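Local coordinates for protein Bd3460 (PDB 5CEC) that binds the predatory endopeptidase Bd3459 as an ankyrin-repeat immunity protein and probably protects Bdellovibrio bacteriovorus from its own enzyme during cell invasion, at residues I157-V171 with L183-K195. Numbering follows the deposited sequence.
Sequences INKANTLGETALFAV and LIKKGADLKLKNK
Leu183, near the end of helix 177-185, drives its branched tip into the start of helix 167-174, within the antiparallel helix pair of an ankyrin repeat. Its CG lies opposite the carbonyl carbon (chi1 -65°), which lays Leu183 CD1 over the first turn, 3.5 Å from Leu168 N, and within reach of the methyls of Ala167 and Val171. The other branch, Leu183 CD2, meets Ile157 CD1 at 3.8 Å. Ile157, from the preceding connection, runs CG1 and CD1 along the Schellman turn that closes helix 177-185 at Gly187, and Phe135 of helix 134-141, earlier in the chain, also packs on Ile157. Leu168 sends CD2 to Asp189 O and Leu190 CD2, and also touches Ala200 of helix 200-206.

Beside this apolar core the two loops are joined by polar groups. The Asn158 amide grips the backbone twice, at the turn and just beyond it: OD1 accepts a nearly straight bond from Asp189 N (2.9 Å, 172°), and ND2 donates to Gly187 O. A water bridges Asn158 OD1, Asp189 O and Thr166 OG1, linking this clasp to the N-cap of helix 167-174.

At the far end the turn at Asn161-Gly164 meets the loop at 193-195. Lys195 N binds Leu163 O, and its extended side chain carries Lys195 NZ to Thr162 O at 2.8 Å. Glu165, which also forms a salt bridge with Arg173, lies alongside Asn194, their carboxylate and amide planes nearly coplanar; Asn194 ND2 donates to the anti lone pair of Glu165 OE2 at 2.9 Å.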
loop_
_atom_site.group_PDB
_atom_site.type_symbol
_atom_site.label_atom_id
_atom_site.label_comp_id
_atom_site.label_asym_id
_atom_site.label_seq_id
_atom_site.Cartn_x
_atom_site.Cartn_y
_atom_site.Cartn_z
ATOM N N ILE B 157 -18.275 18.603 16.545
ATOM C CA ILE B 157 -18.399 17.434 17.411
ATOM C C ILE B 157 -19.810 16.887 17.466
ATOM O O ILE B 157 -19.985 15.648 17.508
ATOM C CB ILE B 157 -17.806 17.725 18.814
ATOM C CG1 ILE B 157 -17.783 16.476 19.691
ATOM C CG2 ILE B 157 -18.561 18.828 19.540
ATOM C CD1 ILE B 157 -16.937 15.349 19.175
ATOM N N ASN B 158 -20.806 17.769 17.451
ATOM C CA ASN B 158 -22.205 17.359 17.539
ATOM C C ASN B 158 -23.041 17.631 16.296
ATOM O O ASN B 158 -24.265 17.547 16.354
ATOM C CB ASN B 158 -22.873 17.958 18.775
ATOM C CG ASN B 158 -22.297 17.401 20.044
ATOM O OD1 ASN B 158 -22.249 16.182 20.216
ATOM N ND2 ASN B 158 -21.856 18.277 20.929
ATOM N N LYS B 159 -22.388 17.870 15.167
ATOM C CA LYS B 159 -23.119 18.063 13.920
ATOM C C LYS B 159 -23.561 16.722 13.379
ATOM O O LYS B 159 -22.745 15.858 13.093
ATOM C CB LYS B 159 -22.303 18.832 12.877
ATOM C CG LYS B 159 -23.077 19.029 11.588
ATOM C CD LYS B 159 -22.405 19.940 10.575
ATOM C CE LYS B 159 -23.137 19.947 9.245
ATOM N NZ LYS B 159 -22.846 21.156 8.438
ATOM N N ALA B 160 -24.862 16.569 13.213
ATOM C CA ALA B 160 -25.411 15.283 12.803
ATOM C C ALA B 160 -25.428 15.151 11.308
ATOM O O ALA B 160 -25.529 16.133 10.565
ATOM C CB ALA B 160 -26.809 15.076 13.365
ATOM N N ASN B 161 -25.348 13.888 10.876
ATOM C CA ASN B 161 -25.522 13.511 9.483
ATOM C C ASN B 161 -26.979 13.471 9.084
ATOM O O ASN B 161 -27.855 13.870 9.864
ATOM C CB ASN B 161 -24.772 12.204 9.163
ATOM C CG ASN B 161 -25.437 10.951 9.721
ATOM O OD1 ASN B 161 -26.552 10.972 10.249
ATOM N ND2 ASN B 161 -24.748 9.835 9.565
ATOM N N THR B 162 -27.240 13.036 7.851
ATOM C CA THR B 162 -28.585 13.052 7.327
ATOM C C THR B 162 -29.535 12.165 8.087
ATOM O O THR B 162 -30.734 12.419 8.094
ATOM C CB THR B 162 -28.576 12.636 5.854
ATOM O OG1 THR B 162 -27.740 13.546 5.150
ATOM C CG2 THR B 162 -29.989 12.577 5.250
ATOM N N LEU B 163 -28.988 11.125 8.714
ATOM C CA LEU B 163 -29.747 10.178 9.522
ATOM C C LEU B 163 -29.861 10.579 10.999
ATOM O O LEU B 163 -30.395 9.842 11.803
ATOM C CB LEU B 163 -29.129 8.786 9.374
ATOM C CG LEU B 163 -28.949 8.297 7.923
ATOM C CD1 LEU B 163 -28.356 6.894 7.888
ATOM C CD2 LEU B 163 -30.268 8.354 7.171
ATOM N N GLY B 164 -29.368 11.754 11.344
ATOM C CA GLY B 164 -29.412 12.254 12.696
ATOM C C GLY B 164 -28.335 11.743 13.612
ATOM O O GLY B 164 -28.508 11.827 14.821
ATOM N N GLU B 165 -27.254 11.201 13.046
ATOM C CA GLU B 165 -26.200 10.600 13.855
ATOM C C GLU B 165 -24.949 11.451 13.832
ATOM O O GLU B 165 -24.587 12.024 12.804
ATOM C CB GLU B 165 -25.887 9.189 13.321
ATOM C CG GLU B 165 -27.050 8.246 13.555
ATOM C CD GLU B 165 -26.749 6.781 13.292
ATOM O OE1 GLU B 165 -25.658 6.457 12.760
ATOM O OE2 GLU B 165 -27.626 5.951 13.600
ATOM N N THR B 166 -24.289 11.518 14.985
ATOM C CA THR B 166 -22.975 12.115 15.152
ATOM C C THR B 166 -21.914 11.026 15.237
ATOM O O THR B 166 -22.199 9.816 15.195
ATOM C CB THR B 166 -22.971 12.944 16.435
ATOM O OG1 THR B 166 -23.260 12.057 17.515
ATOM C CG2 THR B 166 -24.015 14.041 16.372
ATOM N N ALA B 167 -20.669 11.456 15.344
ATOM C CA ALA B 167 -19.530 10.527 15.485
ATOM C C ALA B 167 -19.689 9.554 16.624
ATOM O O ALA B 167 -19.252 8.411 16.524
ATOM C CB ALA B 167 -18.238 11.299 15.639
ATOM N N LEU B 168 -20.323 10.003 17.711
ATOM C CA LEU B 168 -20.567 9.107 18.843
ATOM C C LEU B 168 -21.303 7.842 18.425
ATOM O O LEU B 168 -21.034 6.773 18.960
ATOM C CB LEU B 168 -21.319 9.846 19.953
ATOM C CG LEU B 168 -21.361 9.106 21.294
ATOM C CD1 LEU B 168 -19.989 9.086 21.958
ATOM C CD2 LEU B 168 -22.325 9.788 22.237
ATOM N N PHE B 169 -22.242 7.975 17.499
ATOM C CA PHE B 169 -23.009 6.821 17.006
ATOM C C PHE B 169 -22.127 5.879 16.190
ATOM O O PHE B 169 -22.225 4.648 16.307
ATOM C CB PHE B 169 -24.170 7.303 16.120
ATOM C CG PHE B 169 -25.303 7.911 16.876
ATOM C CD1 PHE B 169 -25.209 9.163 17.476
ATOM C CD2 PHE B 169 -26.495 7.234 16.983
ATOM C CE1 PHE B 169 -26.280 9.688 18.148
ATOM C CE2 PHE B 169 -27.568 7.753 17.657
ATOM C CZ PHE B 169 -27.474 8.995 18.234
ATOM N N ALA B 170 -21.285 6.440 15.318
ATOM C CA ALA B 170 -20.413 5.599 14.501
ATOM C C ALA B 170 -19.440 4.793 15.340
ATOM O O ALA B 170 -19.237 3.611 15.114
ATOM C CB ALA B 170 -19.657 6.460 13.502
ATOM N N VAL B 171 -18.827 5.459 16.315
ATOM C CA VAL B 171 -17.908 4.805 17.225
ATOM C C VAL B 171 -18.635 3.873 18.171
ATOM O O VAL B 171 -18.099 2.818 18.548
ATOM C CB VAL B 171 -17.041 5.839 17.958
ATOM C CG1 VAL B 171 -16.283 5.258 19.116
ATOM C CG2 VAL B 171 -16.166 6.581 16.955
ATOM N N LEU B 183 -14.202 11.370 21.999
ATOM C CA LEU B 183 -15.311 12.207 21.580
ATOM C C LEU B 183 -15.899 12.980 22.731
ATOM O O LEU B 183 -16.225 14.163 22.591
ATOM C CB LEU B 183 -16.373 11.418 20.846
ATOM C CG LEU B 183 -15.904 10.820 19.506
ATOM C CD1 LEU B 183 -17.020 9.949 18.947
ATOM C CD2 LEU B 183 -15.526 11.883 18.497
ATOM N N ILE B 184 -15.982 12.344 23.891
ATOM C CA ILE B 184 -16.490 13.025 25.077
ATOM C C ILE B 184 -15.562 14.162 25.473
ATOM O O ILE B 184 -16.038 15.250 25.809
ATOM C CB ILE B 184 -16.750 12.021 26.198
ATOM C CG1 ILE B 184 -17.964 11.163 25.849
ATOM C CG2 ILE B 184 -16.938 12.735 27.530
ATOM C CD1 ILE B 184 -18.250 10.025 26.799
ATOM N N LYS B 185 -14.252 13.901 25.450
ATOM C CA LYS B 185 -13.242 14.915 25.741
ATOM C C LYS B 185 -13.353 16.130 24.823
ATOM O O LYS B 185 -13.064 17.247 25.241
ATOM C CB LYS B 185 -11.849 14.275 25.747
ATOM C CG LYS B 185 -11.605 13.477 27.039
ATOM C CD LYS B 185 -10.425 12.528 26.942
ATOM C CE LYS B 185 -9.124 13.271 26.755
ATOM N NZ LYS B 185 -7.976 12.316 26.730
ATOM N N LYS B 186 -13.881 15.923 23.612
ATOM C CA LYS B 186 -14.112 17.013 22.662
ATOM C C LYS B 186 -15.499 17.589 22.694
ATOM O O LYS B 186 -15.818 18.430 21.859
ATOM C CB LYS B 186 -13.791 16.532 21.238
ATOM C CG LYS B 186 -12.349 16.096 21.051
ATOM C CD LYS B 186 -11.343 17.134 21.518
ATOM C CE LYS B 186 -9.920 16.735 21.200
ATOM N NZ LYS B 186 -8.978 17.759 21.687
ATOM N N GLY B 187 -16.324 17.183 23.645
ATOM C CA GLY B 187 -17.627 17.817 23.820
ATOM C C GLY B 187 -18.832 17.076 23.316
ATOM O O GLY B 187 -19.917 17.646 23.269
ATOM N N ALA B 188 -18.698 15.780 23.046
ATOM C CA ALA B 188 -19.859 15.036 22.554
ATOM C C ALA B 188 -21.020 15.062 23.535
ATOM O O ALA B 188 -20.867 14.820 24.725
ATOM C CB ALA B 188 -19.499 13.591 22.208
ATOM N N ASP B 189 -22.195 15.309 22.981
ATOM C CA ASP B 189 -23.471 15.295 23.712
ATOM C C ASP B 189 -23.880 13.832 23.780
ATOM O O ASP B 189 -23.827 13.160 22.768
ATOM C CB ASP B 189 -24.482 16.163 22.944
ATOM C CG ASP B 189 -25.842 16.331 23.647
ATOM O OD1 ASP B 189 -26.243 15.511 24.510
ATOM O OD2 ASP B 189 -26.549 17.313 23.270
ATOM N N LEU B 190 -24.274 13.359 24.953
ATOM C CA LEU B 190 -24.669 11.951 25.179
ATOM C C LEU B 190 -26.136 11.645 24.946
ATOM O O LEU B 190 -26.503 10.470 24.764
ATOM C CB LEU B 190 -24.343 11.566 26.627
ATOM C CG LEU B 190 -22.865 11.640 26.968
ATOM C CD1 LEU B 190 -22.641 11.534 28.479
ATOM C CD2 LEU B 190 -22.054 10.581 26.217
ATOM N N LYS B 191 -26.978 12.677 24.905
ATOM C CA LYS B 191 -28.437 12.487 24.905
ATOM C C LYS B 191 -29.086 12.591 23.527
ATOM O O LYS B 191 -30.309 12.520 23.419
ATOM C CB LYS B 191 -29.129 13.481 25.847
ATOM C CG LYS B 191 -28.838 13.180 27.323
ATOM C CD LYS B 191 -29.763 13.925 28.280
ATOM C CE LYS B 191 -31.210 13.424 28.293
ATOM N NZ LYS B 191 -31.376 12.132 29.015
ATOM N N LEU B 192 -28.300 12.751 22.475
ATOM C CA LEU B 192 -28.899 12.926 21.153
ATOM C C LEU B 192 -29.579 11.647 20.703
ATOM O O LEU B 192 -29.127 10.544 21.008
ATOM C CB LEU B 192 -27.848 13.341 20.125
ATOM C CG LEU B 192 -27.148 14.669 20.432
ATOM C CD1 LEU B 192 -26.031 14.952 19.447
ATOM C CD2 LEU B 192 -28.160 15.805 20.381
ATOM N N LYS B 193 -30.643 11.811 19.942
ATOM C CA LYS B 193 -31.296 10.696 19.289
ATOM C C LYS B 193 -31.252 10.898 17.780
ATOM O O LYS B 193 -31.391 12.020 17.289
ATOM C CB LYS B 193 -32.741 10.629 19.756
ATOM C CG LYS B 193 -32.885 10.150 21.191
ATOM C CD LYS B 193 -34.329 10.072 21.626
ATOM C CE LYS B 193 -34.410 9.413 22.993
ATOM N NZ LYS B 193 -35.809 9.309 23.472
ATOM N N ASN B 194 -31.057 9.805 17.044
ATOM C CA ASN B 194 -31.101 9.834 15.598
ATOM C C ASN B 194 -32.538 9.877 15.103
ATOM O O ASN B 194 -33.488 9.951 15.894
ATOM C CB ASN B 194 -30.282 8.672 14.994
ATOM C CG ASN B 194 -30.908 7.313 15.225
ATOM O OD1 ASN B 194 -32.070 7.203 15.606
ATOM N ND2 ASN B 194 -30.128 6.268 14.987
ATOM N N LYS B 195 -32.693 9.855 13.779
ATOM C CA LYS B 195 -34.018 9.991 13.182
ATOM C C LYS B 195 -34.927 8.755 13.386
ATOM O O LYS B 195 -36.151 8.849 13.184
ATOM C CB LYS B 195 -33.916 10.420 11.708
ATOM C CG LYS B 195 -33.552 11.891 11.565
ATOM C CD LYS B 195 -33.239 12.352 10.157
ATOM C CE LYS B 195 -32.890 13.841 10.165
ATOM N NZ LYS B 195 -32.581 14.341 8.778
HETATM O O HOH W 1 -22.638 13.446 19.967
HETATM O O HOH W 2 -29.132 13.732 16.702
#